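Local coordinates for protein adenylyltransferase VopS (Vibrio parahaemolyticus, PDB 3LET), which transfers AMP from ATP to a threonine of host Rho GTPases, which blocks their signalling to effectors and inhibits actin assembly in infected cells, at residues A[18-23]-A[27-32]. Numbering follows the deposited sequence.
Sequences LQTSSS and GQMLFK
Ser23 and Gly27 form the first turn of helix 23-30, a short helix in the N-terminal region of this all-helical protein, and Thr20 meets Met29 beside it. The turn closes with an i to i+4 backbone bond. Gly27 N donates to Ser23 O at 2.8 Å, and the N-H...O angle is 166°. The bond from Phe31 N to Gly27 O, 2.7 Å, continues the same pattern one turn on. Ser22 is the N-cap. Its side chain OG caps the backbone N of Val24.

The second contact is between side chains. Thr20 CG2 lies 3.6 Å from Met29 SD, and the two side chains run past each other in opposite directions. The methyl group of Thr20 stands anti to its carbonyl carbon, which turns it toward the helix. An extended chi2 (-179°) carries Met29 SD to the methyl. The bend at chi3 (66°) then sets where CE goes, and CE stays farther from Thr20 CG2 than SD does. Met29 also touches Gln16 and Arg17 of helix 14-18. Thr20 OG1 hydrogen bonds to Arg17 O on that preceding helix, and Ser22 O is a second acceptor within its reach, at 3.1 Å.

Ser23 CB points away from segment 27-32, and its OG bonds to Glu71 of helix 58-75. The same long helix supplies Arg67, which binds Thr20 O.

The backbone bond closes a turn within helix 23-30. Between the two segments, the loop residue Thr20 meets the helix through a single methyl-sulfur contact. Thr20 divides its two branches: the methyl packs on sulfur, while the hydroxyl faces backbone carbonyls.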
loop_
_atom_site.group_PDB
_atom_site.type_symbol
_atom_site.label_atom_id
_atom_site.label_comp_id
_atom_site.label_asym_id
_atom_site.label_seq_id
_atom_site.Cartn_x
_atom_site.Cartn_y
_atom_site.Cartn_z
ATOM N N LEU A 18 0.993 28.376 9.240
ATOM C CA LEU A 18 0.758 26.961 8.957
ATOM C C LEU A 18 -0.273 26.723 7.857
ATOM O O LEU A 18 -0.289 25.658 7.223
ATOM C CB LEU A 18 0.324 26.242 10.229
ATOM C CG LEU A 18 1.520 25.843 11.081
ATOM C CD1 LEU A 18 1.081 25.439 12.481
ATOM C CD2 LEU A 18 2.299 24.722 10.374
ATOM N N GLN A 19 -1.126 27.713 7.616
ATOM C CA GLN A 19 -2.170 27.574 6.611
ATOM C C GLN A 19 -1.719 28.011 5.216
ATOM O O GLN A 19 -2.487 27.898 4.261
ATOM C CB GLN A 19 -3.407 28.378 7.017
ATOM C CG GLN A 19 -3.943 28.052 8.399
ATOM C CD GLN A 19 -4.898 29.117 8.906
ATOM O OE1 GLN A 19 -5.384 29.951 8.139
ATOM N NE2 GLN A 19 -5.167 29.100 10.207
ATOM N N THR A 20 -0.494 28.519 5.092
ATOM C CA THR A 20 0.037 28.879 3.779
ATOM C C THR A 20 -0.046 27.666 2.864
ATOM O O THR A 20 -0.244 26.540 3.320
ATOM C CB THR A 20 1.512 29.334 3.849
ATOM O OG1 THR A 20 2.310 28.284 4.408
ATOM C CG2 THR A 20 1.655 30.602 4.699
ATOM N N SER A 21 0.122 27.873 1.571
ATOM C CA SER A 21 -0.075 26.769 0.645
ATOM C C SER A 21 1.155 25.857 0.577
ATOM O O SER A 21 1.039 24.706 0.180
ATOM C CB SER A 21 -0.455 27.288 -0.743
ATOM O OG SER A 21 0.425 28.316 -1.166
ATOM N N SER A 22 2.323 26.355 0.978
ATOM C CA SER A 22 3.529 25.523 0.953
ATOM C C SER A 22 4.592 26.048 1.905
ATOM O O SER A 22 4.435 27.123 2.509
ATOM C CB SER A 22 4.112 25.481 -0.455
ATOM O OG SER A 22 4.843 26.658 -0.739
ATOM N N SER A 23 5.697 25.315 2.000
ATOM C CA SER A 23 6.776 25.697 2.899
ATOM C C SER A 23 7.425 27.004 2.463
ATOM O O SER A 23 8.021 27.701 3.276
ATOM C CB SER A 23 7.838 24.595 2.946
ATOM O OG SER A 23 8.551 24.511 1.709
ATOM N N GLY A 27 8.036 29.771 5.153
ATOM C CA GLY A 27 9.385 30.232 5.416
ATOM C C GLY A 27 9.507 31.728 5.163
ATOM O O GLY A 27 10.081 32.449 5.977
ATOM N N GLN A 28 8.974 32.198 4.039
ATOM C CA GLN A 28 9.021 33.625 3.722
ATOM C C GLN A 28 8.484 34.425 4.890
ATOM O O GLN A 28 9.042 35.466 5.250
ATOM C CB GLN A 28 8.176 33.940 2.486
ATOM C CG GLN A 28 8.805 33.569 1.148
ATOM C CD GLN A 28 7.844 33.841 0.013
ATOM O OE1 GLN A 28 6.659 34.071 0.244
ATOM N NE2 GLN A 28 8.337 33.826 -1.204
ATOM N N MET A 29 7.394 33.943 5.480
ATOM C CA MET A 29 6.750 34.653 6.579
ATOM C C MET A 29 7.557 34.548 7.875
ATOM O O MET A 29 7.758 35.544 8.562
ATOM C CB MET A 29 5.332 34.120 6.802
ATOM C CG MET A 29 4.375 34.433 5.659
ATOM S SD MET A 29 2.693 33.837 5.925
ATOM C CE MET A 29 2.175 34.843 7.315
ATOM N N LEU A 30 8.030 33.350 8.203
ATOM C CA LEU A 30 8.723 33.119 9.476
ATOM C C LEU A 30 10.108 33.743 9.469
ATOM O O LEU A 30 10.559 34.282 10.476
ATOM C CB LEU A 30 8.844 31.619 9.770
ATOM C CG LEU A 30 9.515 31.238 11.102
ATOM C CD1 LEU A 30 8.799 31.881 12.315
ATOM C CD2 LEU A 30 9.573 29.730 11.255
ATOM N N PHE A 31 10.774 33.676 8.327
ATOM C CA PHE A 31 12.142 34.139 8.212
ATOM C C PHE A 31 12.194 35.584 7.705
ATOM O O PHE A 31 13.269 36.173 7.579
ATOM C CB PHE A 31 12.922 33.214 7.285
ATOM C CG PHE A 31 13.040 31.797 7.795
ATOM C CD1 PHE A 31 12.847 31.505 9.147
ATOM C CD2 PHE A 31 13.403 30.774 6.945
ATOM C CE1 PHE A 31 12.979 30.197 9.631
ATOM C CE2 PHE A 31 13.530 29.455 7.411
ATOM C CZ PHE A 31 13.330 29.168 8.765
ATOM N N LYS A 32 11.025 36.150 7.425
ATOM C CA LYS A 32 10.943 37.511 6.917
ATOM C C LYS A 32 11.854 37.674 5.712
ATOM O O LYS A 32 12.691 38.581 5.673
ATOM C CB LYS A 32 11.344 38.492 8.014
ATOM C CG LYS A 32 10.568 38.302 9.302
ATOM C CD LYS A 32 11.239 39.008 10.468
ATOM C CE LYS A 32 10.266 39.214 11.616
ATOM N NZ LYS A 32 9.615 37.940 12.044
#